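Side-chain contacts in phage tail sheath protein (Desulfitobacterium hafniense, PDB 3HXL), which probably assembles around the tail tube as the sheath subunit of a contractile phage or phage-like tail: residues S37-L42 / I189-A194; T84-R89 / E196-N201; G338-K343 / S427-Y432; N388-Q391 / A395-N398. All coordinates share one frame; numbering follows the deposited sequence.

Contact 1: residues S37-L42 / I189-A194; sequences SMPLIL and IDYLAA
Y191 lays one face of its ring on P39 and delivers its hydroxyl to S37, which fastens helix 185-195 onto strand 35-40 of the mixed beta sheet in an alpha/beta layer. The evidence for the face contact is direct: P39 CB stands 3.6 Å from the centroid of the Y191 ring and only 9° off its normal, a CH-pi geometry. From there the pyrrolidine edge runs outward over the ring, P39 CG lying 3.7 Å from Y191 CE2 and P39 CD 3.6 Å from Y191 CZ. S37 comes from a different direction, at the ring's edge and in its plane, where Y191 OH donates a hydrogen bond of 2.6 Å to S37 OG. The nearby M38 N, at 3.4 Å from Y191 OH, has too poor an angle to count as a second bond.

The tyrosine can span the gap because its CG is turned anti to the backbone N (chi1 166°), sending the ring toward the strand from a helix whose axis stays 9.6 Å away. The two axes, measured on the short segments, run nearly antiparallel at 158°.

In the second shell the Y191 ring also meets the ring of Y88, on the neighbouring strand 84-89, and F216 of helix 210-227, so its rotation is restrained by more than P39. M38 points the other way, onto L74 and A78 of helix 73-78, so strand 35-40 has a helix against each face. S37 OG, besides accepting from Y191 OH, is hydrogen-bonded to the backbone L86 O.

Contact 2: residues T84-R89 / E196-N201; sequences TLLLYR and EIFDFN
L86 packs against F198 and, with less surface covered, F200, and one methyl does nearly all of the touching. L86 CD1 lies 3.7 Å from F198 CB and 4.1 Å from F200 CB. Between those two residues, the backbone oxygen D199 O is 3.9 Å from L86 CD1, so the loop curves round this single branch. The other methyl is more peripheral, with L86 CD2 at 4.2 Å from F198 CD2. No hydrogen bond joins the two segments; the contact is apolar packing, and the nearest CA atoms, those of L86 and F200, remain 8.2 Å apart. Leucine length bridges this gap: CG sits anti to the carbonyl carbon (chi1 -60°) and CD1 continues the chain in extended form, aimed at the loop.

Strand 84-89 runs parallel to strand 35-40, which in turn runs parallel to strand 202-204, and loop 196-201 is the connection that brings the chain from helix 185-195 back into this sheet. The contact therefore ties a strand of the N-terminal part of the sheath fold to the helix-to-strand loop of its subtilisin-like region.

The two phenylalanines behave differently. F198 keeps its ring beside L86, meeting CD1 obliquely, and also touches M50. F200 offers only its CB, because its CG is held between the backbone N and the carbonyl carbon (chi1 66°) and the ring leads off to L223 of helix 210-227 and to I231. K229 NZ steadies the loop backbone with hydrogen bonds to E196 O and F198 O.

Contact 3: residues G338-K343 / S427-Y432; sequences GKQFAK and SIEKIY
In the C-terminal domain of the sheath protein, the 3-10 turn 339-342 just ahead of helix 344-364 meets the loop that enters strand 431-438, and Q340 carries the contact through S427, E429 and I431. Its amide donates from NE2 to E429 OE2 at 3.0 Å with an N-H...O angle of 162°. The acceptor lies close to the Q340 amide plane, yet the donor approaches from above the carboxylate plane, 55° out of it, and the two flat groups stand almost perpendicular. A bend at chi2 (-91°) swings the amide across to the glutamate.

Closer to the backbone, Q340 CB packs 3.5 Å from S427 OG, while Q340 CG is a looser 4.3 Å from I431 CD1. I431 also rests on V346 and L350, so the same strand end reaches helix 344-364 directly. K343, at the N-cap position of that helix, adds a second tie by hydrogen-bonding its NZ to D426 O.

The serine hydroxyl is itself committed within its own loop: S427 OG donates to E429 O over 3.1 Å, in the carbonyl plane and on a lone pair.

Contact 4: residues N388-Q391 / A395-N398; sequences NTLQ and AIKN
L390 O accepts from two successive backbone N-H groups, those of A395 and I396, as the chain leaves the C-terminal end of helix 373-392 and turns across it. The stronger bond comes from A395 N, 2.8 Å from L390 O, arriving nearly along the C=O axis with an N-H...O angle of 157°. This spans five residues, one more than an alpha-helical bond. The second, from I396 N at 3.4 Å to L390 O, is weak, so the carbonyl is gripped mainly by the first. A further carbonyl, I396 O, receives a CA-H...O contact from Q391 CA at 3.5 Å, with an angle of 158° at the hydrogen.

Side chains pack alongside these bonds. L390 CD2 meets A395 CB at 3.9 Å, and L390 CB lies equally far from I396 CG1. The isoleucine reaches the helix end because its CG1 lies between the backbone N and the carbonyl carbon (chi1 63°), beside the Q391 backbone. L390 and I396 also touch I353 and V349 of helix 344-364, respectively.

The outgoing chain is held on its far course by backbone hydrogen bonds of A395 with V425 and of K397 with W423, whose ring also takes the K397 ammonium in a cation-pi contact. Near the turn, I396 CG1 comes within 3.5 Å of Q391 N.

How the contacts relate
The four contacts fall into two groups. Contacts 1 and 2 have centres 9 Å apart and share one sheet: strands 35-40 and 84-89 are parallel neighbours, with a probable hydrogen bond of 2.9 Å from L40 N to Y88 O. Their segments alternate along the chain, so the two closures interlock. Contacts 3 and 4 belong to the C-terminal domain, centres 15 Å apart; contact 4 falls in the chain between the two segments of contact 3, and the two touch where K397 NZ lies 3.4 Å from S427 O. Between the groups no atoms touch: contact 2 is nearest, about 13 Å from both contacts 3 and 4 by nearest atoms, against about 19 Å and 22 Å for contact 1.

Contact 1: residues S37-L42 / I189-A194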
loop_
_atom_site.group_PDB
_atom_site.type_symbol
_atom_site.label_atom_id
_atom_site.label_comp_id
_atom_site.label_asym_id
_atom_site.label_seq_id
_atom_site.Cartn_x
_atom_site.Cartn_y
_atom_site.Cartn_z
ATOM N N SER A 37 -0.710 0.769 -0.353
ATOM C CA SER A 37 -1.320 0.584 -1.669
ATOM C C SER A 37 -0.373 1.113 -2.731
ATOM O O SER A 37 0.325 2.107 -2.522
ATOM C CB SER A 37 -2.655 1.316 -1.786
ATOM O OG SER A 37 -3.187 1.125 -3.093
HETATM N N MSE A 38 -0.362 0.461 -3.881
HETATM C CA MSE A 38 0.551 0.867 -4.931
HETATM C C MSE A 38 0.032 0.589 -6.334
HETATM O O MSE A 38 -0.495 -0.484 -6.613
HETATM C CB MSE A 38 1.883 0.146 -4.696
HETATM C CG MSE A 38 3.002 0.409 -5.679
HETATM SE SE MSE A 38 4.689 -0.307 -4.971
HETATM C CE MSE A 38 4.071 -2.150 -4.688
ATOM N N PRO A 39 0.138 1.583 -7.226
ATOM C CA PRO A 39 -0.321 1.402 -8.607
ATOM C C PRO A 39 0.887 0.950 -9.442
ATOM O O PRO A 39 1.922 1.612 -9.447
ATOM C CB PRO A 39 -0.818 2.794 -8.986
ATOM C CG PRO A 39 0.161 3.691 -8.280
ATOM C CD PRO A 39 0.355 3.013 -6.919
ATOM N N LEU A 40 0.764 -0.178 -10.136
ATOM C CA LEU A 40 1.879 -0.681 -10.927
ATOM C C LEU A 40 1.549 -1.108 -12.341
ATOM O O LEU A 40 0.420 -1.482 -12.660
ATOM C CB LEU A 40 2.543 -1.887 -10.244
ATOM C CG LEU A 40 3.283 -1.711 -8.918
ATOM C CD1 LEU A 40 3.927 -3.034 -8.525
ATOM C CD2 LEU A 40 4.332 -0.627 -9.051
ATOM N N ILE A 41 2.576 -1.055 -13.177
ATOM C CA ILE A 41 2.477 -1.487 -14.556
ATOM C C ILE A 41 3.062 -2.892 -14.506
ATOM O O ILE A 41 4.231 -3.070 -14.176
ATOM C CB ILE A 41 3.316 -0.595 -15.465
ATOM C CG1 ILE A 41 2.702 0.809 -15.493
ATOM C CG2 ILE A 41 3.396 -1.205 -16.864
ATOM C CD1 ILE A 41 3.597 1.864 -16.088
ATOM N N LEU A 42 2.234 -3.881 -14.823
ATOM C CA LEU A 42 2.646 -5.279 -14.771
ATOM C C LEU A 42 2.580 -5.973 -16.130
ATOM O O LEU A 42 2.163 -5.378 -17.124
ATOM C CB LEU A 42 1.759 -6.018 -13.764
ATOM C CG LEU A 42 1.736 -5.435 -12.345
ATOM C CD1 LEU A 42 0.738 -6.193 -11.475
ATOM C CD2 LEU A 42 3.129 -5.523 -11.751
ATOM N N ILE A 189 -5.697 8.018 -12.561
ATOM C CA ILE A 189 -6.875 8.679 -12.039
ATOM C C ILE A 189 -7.859 7.599 -11.622
ATOM O O ILE A 189 -8.523 7.716 -10.596
ATOM C CB ILE A 189 -7.525 9.601 -13.105
ATOM C CG1 ILE A 189 -6.575 10.749 -13.448
ATOM C CG2 ILE A 189 -8.853 10.137 -12.592
ATOM C CD1 ILE A 189 -6.179 11.610 -12.245
ATOM N N ASP A 190 -7.944 6.537 -12.419
ATOM C CA ASP A 190 -8.839 5.436 -12.107
ATOM C C ASP A 190 -8.365 4.801 -10.795
ATOM O O ASP A 190 -9.170 4.461 -9.929
ATOM C CB ASP A 190 -8.820 4.392 -13.235
ATOM C CG ASP A 190 -9.096 5.000 -14.605
ATOM O OD1 ASP A 190 -9.850 5.989 -14.678
ATOM O OD2 ASP A 190 -8.571 4.476 -15.612
ATOM N N TYR A 191 -7.051 4.648 -10.656
ATOM C CA TYR A 191 -6.468 4.073 -9.441
ATOM C C TYR A 191 -6.897 4.859 -8.208
ATOM O O TYR A 191 -7.489 4.306 -7.287
ATOM C CB TYR A 191 -4.936 4.084 -9.516
ATOM C CG TYR A 191 -4.256 3.831 -8.176
ATOM C CD1 TYR A 191 -4.398 2.607 -7.512
ATOM C CD2 TYR A 191 -3.485 4.823 -7.564
ATOM C CE1 TYR A 191 -3.786 2.378 -6.270
ATOM C CE2 TYR A 191 -2.873 4.600 -6.327
ATOM C CZ TYR A 191 -3.027 3.380 -5.692
ATOM O OH TYR A 191 -2.408 3.161 -4.481
ATOM N N LEU A 192 -6.589 6.154 -8.197
ATOM C CA LEU A 192 -6.929 7.006 -7.059
ATOM C C LEU A 192 -8.396 6.913 -6.676
ATOM O O LEU A 192 -8.738 6.893 -5.496
ATOM C CB LEU A 192 -6.560 8.463 -7.356
ATOM C CG LEU A 192 -5.057 8.725 -7.496
ATOM C CD1 LEU A 192 -4.810 10.162 -7.904
ATOM C CD2 LEU A 192 -4.370 8.418 -6.164
ATOM N N ALA A 193 -9.271 6.857 -7.672
ATOM C CA ALA A 193 -10.696 6.767 -7.394
ATOM C C ALA A 193 -11.007 5.449 -6.695
ATOM O O ALA A 193 -11.787 5.410 -5.751
ATOM C CB ALA A 193 -11.489 6.874 -8.692
ATOM N N ALA A 194 -10.387 4.371 -7.159
ATOM C CA ALA A 194 -10.625 3.054 -6.581
ATOM C C ALA A 194 -10.050 2.906 -5.177
ATOM O O ALA A 194 -10.685 2.330 -4.298
ATOM C CB ALA A 194 -10.046 1.981 -7.486
#

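Contact 2: residues T84-R89 / E196-N201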
loop_
_atom_site.group_PDB
_atom_site.type_symbol
_atom_site.label_atom_id
_atom_site.label_comp_id
_atom_site.label_asym_id
_atom_site.label_seq_id
_atom_site.Cartn_x
_atom_site.Cartn_y
_atom_site.Cartn_z
ATOM N N THR A 84 -0.453 -5.605 4.690
ATOM C CA THR A 84 -1.372 -5.768 3.576
ATOM C C THR A 84 -1.064 -4.784 2.450
ATOM O O THR A 84 -0.795 -3.605 2.691
ATOM C CB THR A 84 -2.836 -5.557 4.020
ATOM O OG1 THR A 84 -3.142 -6.452 5.095
ATOM C CG2 THR A 84 -3.784 -5.827 2.866
ATOM N N LEU A 85 -1.097 -5.286 1.220
ATOM C CA LEU A 85 -0.849 -4.461 0.053
ATOM C C LEU A 85 -2.082 -4.425 -0.832
ATOM O O LEU A 85 -2.649 -5.465 -1.167
ATOM C CB LEU A 85 0.325 -5.009 -0.767
ATOM C CG LEU A 85 0.523 -4.383 -2.162
ATOM C CD1 LEU A 85 0.920 -2.922 -2.004
ATOM C CD2 LEU A 85 1.600 -5.139 -2.938
ATOM N N LEU A 86 -2.505 -3.218 -1.189
ATOM C CA LEU A 86 -3.630 -3.049 -2.086
ATOM C C LEU A 86 -2.942 -2.684 -3.400
ATOM O O LEU A 86 -2.450 -1.565 -3.578
ATOM C CB LEU A 86 -4.555 -1.927 -1.595
ATOM C CG LEU A 86 -5.156 -2.150 -0.204
ATOM C CD1 LEU A 86 -6.069 -0.978 0.150
ATOM C CD2 LEU A 86 -5.933 -3.460 -0.156
ATOM N N LEU A 87 -2.884 -3.664 -4.297
ATOM C CA LEU A 87 -2.232 -3.529 -5.592
ATOM C C LEU A 87 -3.204 -3.255 -6.724
ATOM O O LEU A 87 -4.261 -3.879 -6.815
ATOM C CB LEU A 87 -1.452 -4.812 -5.899
ATOM C CG LEU A 87 -0.772 -4.944 -7.266
ATOM C CD1 LEU A 87 0.335 -3.909 -7.410
ATOM C CD2 LEU A 87 -0.204 -6.358 -7.397
ATOM N N TYR A 88 -2.830 -2.330 -7.598
ATOM C CA TYR A 88 -3.677 -1.973 -8.727
ATOM C C TYR A 88 -2.854 -2.036 -10.010
ATOM O O TYR A 88 -1.873 -1.313 -10.154
ATOM C CB TYR A 88 -4.212 -0.560 -8.519
ATOM C CG TYR A 88 -5.289 -0.137 -9.490
ATOM C CD1 TYR A 88 -6.631 -0.416 -9.239
ATOM C CD2 TYR A 88 -4.967 0.576 -10.643
ATOM C CE1 TYR A 88 -7.633 0.018 -10.109
ATOM C CE2 TYR A 88 -5.955 1.012 -11.523
ATOM C CZ TYR A 88 -7.282 0.732 -11.247
ATOM O OH TYR A 88 -8.262 1.185 -12.096
ATOM N N ARG A 89 -3.232 -2.914 -10.935
ATOM C CA ARG A 89 -2.505 -3.007 -12.193
ATOM C C ARG A 89 -3.083 -1.964 -13.151
ATOM O O ARG A 89 -4.247 -2.033 -13.530
ATOM C CB ARG A 89 -2.625 -4.398 -12.812
ATOM C CG ARG A 89 -1.792 -4.523 -14.075
ATOM C CD ARG A 89 -2.076 -5.796 -14.860
ATOM N NE ARG A 89 -1.266 -5.829 -16.069
ATOM C CZ ARG A 89 -1.332 -6.776 -16.998
ATOM N NH1 ARG A 89 -2.178 -7.792 -16.865
ATOM N NH2 ARG A 89 -0.541 -6.705 -18.061
ATOM N N GLU A 196 -9.468 5.287 -3.031
ATOM C CA GLU A 196 -10.150 6.192 -2.118
ATOM C C GLU A 196 -11.274 5.516 -1.344
ATOM O O GLU A 196 -11.648 5.958 -0.259
ATOM C CB GLU A 196 -10.720 7.384 -2.886
ATOM C CG GLU A 196 -10.872 8.613 -2.024
ATOM C CD GLU A 196 -11.591 9.739 -2.731
ATOM O OE1 GLU A 196 -11.285 9.990 -3.917
ATOM O OE2 GLU A 196 -12.451 10.377 -2.087
ATOM N N ILE A 197 -11.813 4.443 -1.907
ATOM C CA ILE A 197 -12.901 3.719 -1.273
ATOM C C ILE A 197 -12.395 2.675 -0.276
ATOM O O ILE A 197 -13.166 2.159 0.530
ATOM C CB ILE A 197 -13.777 3.042 -2.344
ATOM C CG1 ILE A 197 -14.267 4.101 -3.343
ATOM C CG2 ILE A 197 -14.982 2.378 -1.693
ATOM C CD1 ILE A 197 -14.922 3.521 -4.574
ATOM N N PHE A 198 -11.103 2.366 -0.327
ATOM C CA PHE A 198 -10.522 1.386 0.590
ATOM C C PHE A 198 -9.955 2.063 1.827
ATOM O O PHE A 198 -9.743 3.274 1.849
ATOM C CB PHE A 198 -9.376 0.607 -0.076
ATOM C CG PHE A 198 -9.827 -0.502 -0.987
ATOM C CD1 PHE A 198 -10.291 -0.227 -2.271
ATOM C CD2 PHE A 198 -9.769 -1.829 -0.562
ATOM C CE1 PHE A 198 -10.691 -1.261 -3.122
ATOM C CE2 PHE A 198 -10.167 -2.868 -1.401
ATOM C CZ PHE A 198 -10.629 -2.586 -2.685
ATOM N N ASP A 199 -9.733 1.283 2.875
ATOM C CA ASP A 199 -9.108 1.839 4.057
ATOM C C ASP A 199 -7.641 1.468 3.885
ATOM O O ASP A 199 -7.316 0.316 3.591
ATOM C CB ASP A 199 -9.694 1.239 5.334
ATOM C CG ASP A 199 -11.039 1.858 5.694
ATOM O OD1 ASP A 199 -11.144 3.108 5.656
ATOM O OD2 ASP A 199 -11.981 1.106 6.021
ATOM N N PHE A 200 -6.769 2.462 4.022
ATOM C CA PHE A 200 -5.331 2.264 3.876
ATOM C C PHE A 200 -4.581 3.356 4.631
ATOM O O PHE A 200 -5.187 4.312 5.112
ATOM C CB PHE A 200 -4.941 2.264 2.389
ATOM C CG PHE A 200 -5.139 3.589 1.697
ATOM C CD1 PHE A 200 -4.087 4.495 1.573
ATOM C CD2 PHE A 200 -6.382 3.934 1.179
ATOM C CE1 PHE A 200 -4.273 5.732 0.940
ATOM C CE2 PHE A 200 -6.577 5.165 0.547
ATOM C CZ PHE A 200 -5.517 6.063 0.428
ATOM N N ASN A 201 -3.268 3.211 4.744
ATOM C CA ASN A 201 -2.465 4.181 5.471
ATOM C C ASN A 201 -1.538 4.954 4.558
ATOM O O ASN A 201 -1.436 6.174 4.650
ATOM C CB ASN A 201 -1.613 3.474 6.535
ATOM C CG ASN A 201 -2.452 2.732 7.542
ATOM O OD1 ASN A 201 -3.166 3.340 8.334
ATOM N ND2 ASN A 201 -2.384 1.413 7.510
#

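Contact 3: residues G338-K343 / S427-Y432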
loop_
_atom_site.group_PDB
_atom_site.type_symbol
_atom_site.label_atom_id
_atom_site.label_comp_id
_atom_site.label_asym_id
_atom_site.label_seq_id
_atom_site.Cartn_x
_atom_site.Cartn_y
_atom_site.Cartn_z
ATOM N N GLY A 338 4.114 23.648 13.482
ATOM C CA GLY A 338 5.548 23.672 13.705
ATOM C C GLY A 338 6.353 22.544 13.094
ATOM O O GLY A 338 5.820 21.681 12.395
ATOM N N LYS A 339 7.651 22.555 13.377
ATOM C CA LYS A 339 8.569 21.554 12.847
ATOM C C LYS A 339 8.224 20.121 13.256
ATOM O O LYS A 339 8.607 19.167 12.573
ATOM C CB LYS A 339 10.006 21.877 13.273
ATOM C CG LYS A 339 10.221 21.883 14.773
ATOM C CD LYS A 339 11.693 21.996 15.127
ATOM C CE LYS A 339 11.895 21.898 16.632
ATOM N NZ LYS A 339 13.337 21.901 17.002
ATOM N N GLN A 340 7.502 19.965 14.363
ATOM C CA GLN A 340 7.122 18.634 14.819
ATOM C C GLN A 340 6.284 17.910 13.765
ATOM O O GLN A 340 6.341 16.685 13.652
ATOM C CB GLN A 340 6.348 18.710 16.146
ATOM C CG GLN A 340 5.146 19.639 16.141
ATOM C CD GLN A 340 5.485 21.059 16.588
ATOM O OE1 GLN A 340 6.450 21.665 16.112
ATOM N NE2 GLN A 340 4.682 21.596 17.507
ATOM N N PHE A 341 5.510 18.662 12.984
ATOM C CA PHE A 341 4.682 18.057 11.945
ATOM C C PHE A 341 5.475 17.418 10.804
ATOM O O PHE A 341 4.917 16.681 9.987
ATOM C CB PHE A 341 3.693 19.081 11.371
ATOM C CG PHE A 341 2.532 19.376 12.284
ATOM C CD1 PHE A 341 2.657 20.294 13.317
ATOM C CD2 PHE A 341 1.326 18.702 12.133
ATOM C CE1 PHE A 341 1.593 20.538 14.193
ATOM C CE2 PHE A 341 0.258 18.938 13.004
ATOM C CZ PHE A 341 0.395 19.857 14.032
ATOM N N ALA A 342 6.773 17.691 10.751
ATOM C CA ALA A 342 7.624 17.125 9.707
ATOM C C ALA A 342 8.056 15.700 10.050
ATOM O O ALA A 342 8.544 14.967 9.190
ATOM C CB ALA A 342 8.859 18.004 9.504
ATOM N N LYS A 343 7.874 15.313 11.311
ATOM C CA LYS A 343 8.253 13.978 11.772
ATOM C C LYS A 343 7.119 12.995 11.513
ATOM O O LYS A 343 5.993 13.193 11.969
ATOM C CB LYS A 343 8.595 14.020 13.264
ATOM C CG LYS A 343 9.749 14.975 13.591
ATOM C CD LYS A 343 10.040 15.070 15.089
ATOM C CE LYS A 343 11.165 16.071 15.368
ATOM N NZ LYS A 343 11.453 16.231 16.825
ATOM N N SER A 427 8.692 15.183 20.547
ATOM C CA SER A 427 8.337 16.589 20.423
ATOM C C SER A 427 8.327 17.235 21.808
ATOM O O SER A 427 7.676 16.739 22.725
ATOM C CB SER A 427 6.955 16.716 19.775
ATOM O OG SER A 427 6.575 18.071 19.609
ATOM N N ILE A 428 9.056 18.336 21.960
ATOM C CA ILE A 428 9.113 19.028 23.243
ATOM C C ILE A 428 8.085 20.152 23.302
ATOM O O ILE A 428 8.221 21.097 24.079
ATOM C CB ILE A 428 10.518 19.626 23.511
ATOM C CG1 ILE A 428 10.846 20.711 22.481
ATOM C CG2 ILE A 428 11.561 18.517 23.497
ATOM C CD1 ILE A 428 11.002 20.211 21.056
ATOM N N GLU A 429 7.055 20.038 22.474
ATOM C CA GLU A 429 6.001 21.036 22.424
ATOM C C GLU A 429 4.645 20.334 22.327
ATOM O O GLU A 429 4.469 19.419 21.522
ATOM C CB GLU A 429 6.226 21.949 21.221
ATOM C CG GLU A 429 5.231 23.078 21.087
ATOM C CD GLU A 429 5.630 24.069 20.011
ATOM O OE1 GLU A 429 6.685 24.724 20.170
ATOM O OE2 GLU A 429 4.896 24.190 19.006
ATOM N N LYS A 430 3.698 20.765 23.160
ATOM C CA LYS A 430 2.358 20.181 23.193
ATOM C C LYS A 430 1.588 20.512 21.922
ATOM O O LYS A 430 1.838 21.532 21.286
ATOM C CB LYS A 430 1.565 20.718 24.391
ATOM C CG LYS A 430 2.412 21.119 25.590
ATOM C CD LYS A 430 1.554 21.557 26.778
ATOM C CE LYS A 430 0.705 22.786 26.465
ATOM N NZ LYS A 430 -0.098 23.197 27.649
ATOM N N ILE A 431 0.645 19.649 21.558
ATOM C CA ILE A 431 -0.167 19.885 20.374
ATOM C C ILE A 431 -1.634 20.017 20.772
ATOM O O ILE A 431 -2.157 19.202 21.532
ATOM C CB ILE A 431 -0.008 18.746 19.348
ATOM C CG1 ILE A 431 1.424 18.748 18.797
ATOM C CG2 ILE A 431 -1.016 18.920 18.209
ATOM C CD1 ILE A 431 1.725 17.614 17.850
ATOM N N TYR A 432 -2.276 21.066 20.265
ATOM C CA TYR A 432 -3.684 21.341 20.534
ATOM C C TYR A 432 -4.553 20.508 19.598
ATOM O O TYR A 432 -4.331 20.478 18.389
ATOM C CB TYR A 432 -3.969 22.832 20.322
ATOM C CG TYR A 432 -5.434 23.208 20.364
ATOM C CD1 TYR A 432 -6.166 23.131 21.550
ATOM C CD2 TYR A 432 -6.091 23.636 19.210
ATOM C CE1 TYR A 432 -7.522 23.473 21.581
ATOM C CE2 TYR A 432 -7.440 23.977 19.228
ATOM C CZ TYR A 432 -8.150 23.894 20.415
ATOM O OH TYR A 432 -9.486 24.230 20.426
#

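Contact 4: residues N388-Q391 / A395-N398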
loop_
_atom_site.group_PDB
_atom_site.type_symbol
_atom_site.label_atom_id
_atom_site.label_comp_id
_atom_site.label_asym_id
_atom_site.label_seq_id
_atom_site.Cartn_x
_atom_site.Cartn_y
_atom_site.Cartn_z
ATOM N N ASN A 388 -4.950 7.951 27.566
ATOM C CA ASN A 388 -4.136 7.231 28.539
ATOM C C ASN A 388 -3.499 6.009 27.888
ATOM O O ASN A 388 -2.373 5.638 28.217
ATOM C CB ASN A 388 -4.973 6.815 29.753
ATOM C CG ASN A 388 -5.249 7.977 30.686
ATOM O OD1 ASN A 388 -4.392 8.842 30.883
ATOM N ND2 ASN A 388 -6.437 7.998 31.278
ATOM N N THR A 389 -4.219 5.391 26.957
ATOM C CA THR A 389 -3.706 4.220 26.253
ATOM C C THR A 389 -2.510 4.608 25.383
ATOM O O THR A 389 -1.549 3.844 25.254
ATOM C CB THR A 389 -4.793 3.587 25.365
ATOM O OG1 THR A 389 -5.891 3.175 26.184
ATOM C CG2 THR A 389 -4.246 2.377 24.620
ATOM N N LEU A 390 -2.571 5.796 24.785
ATOM C CA LEU A 390 -1.474 6.274 23.949
ATOM C C LEU A 390 -0.252 6.539 24.815
ATOM O O LEU A 390 0.882 6.296 24.404
ATOM C CB LEU A 390 -1.864 7.565 23.218
ATOM C CG LEU A 390 -2.778 7.438 21.997
ATOM C CD1 LEU A 390 -3.082 8.819 21.430
ATOM C CD2 LEU A 390 -2.085 6.583 20.942
ATOM N N GLN A 391 -0.486 7.043 26.021
ATOM C CA GLN A 391 0.609 7.335 26.933
ATOM C C GLN A 391 1.235 6.044 27.453
ATOM O O GLN A 391 2.447 5.981 27.665
ATOM C CB GLN A 391 0.109 8.187 28.097
ATOM C CG GLN A 391 1.203 8.660 29.036
ATOM C CD GLN A 391 0.697 9.688 30.024
ATOM O OE1 GLN A 391 -0.263 9.440 30.756
ATOM N NE2 GLN A 391 1.339 10.850 30.051
ATOM N N ALA A 395 3.351 6.639 23.200
ATOM C CA ALA A 395 3.089 7.368 21.955
ATOM C C ALA A 395 3.071 8.857 22.303
ATOM O O ALA A 395 3.501 9.702 21.516
ATOM C CB ALA A 395 1.752 6.943 21.353
ATOM N N ILE A 396 2.554 9.169 23.489
ATOM C CA ILE A 396 2.514 10.544 23.973
ATOM C C ILE A 396 3.028 10.550 25.403
ATOM O O ILE A 396 3.207 9.495 26.009
ATOM C CB ILE A 396 1.088 11.136 23.973
ATOM C CG1 ILE A 396 0.192 10.351 24.937
ATOM C CG2 ILE A 396 0.521 11.117 22.548
ATOM C CD1 ILE A 396 -1.188 10.963 25.137
ATOM N N LYS A 397 3.253 11.737 25.945
ATOM C CA LYS A 397 3.751 11.851 27.301
ATOM C C LYS A 397 3.157 13.055 28.000
ATOM O O LYS A 397 2.568 13.928 27.366
ATOM C CB LYS A 397 5.275 11.970 27.282
ATOM C CG LYS A 397 5.780 13.097 26.397
ATOM C CD LYS A 397 7.286 13.023 26.225
ATOM C CE LYS A 397 7.796 14.145 25.338
ATOM N NZ LYS A 397 7.512 15.478 25.929
ATOM N N ASN A 398 3.316 13.085 29.316
ATOM C CA ASN A 398 2.822 14.182 30.130
ATOM C C ASN A 398 1.331 14.451 29.931
ATOM O O ASN A 398 0.900 15.603 29.932
ATOM C CB ASN A 398 3.614 15.458 29.827
ATOM C CG ASN A 398 5.115 15.250 29.922
ATOM O OD1 ASN A 398 5.605 14.571 30.828
ATOM N ND2 ASN A 398 5.856 15.845 28.991
#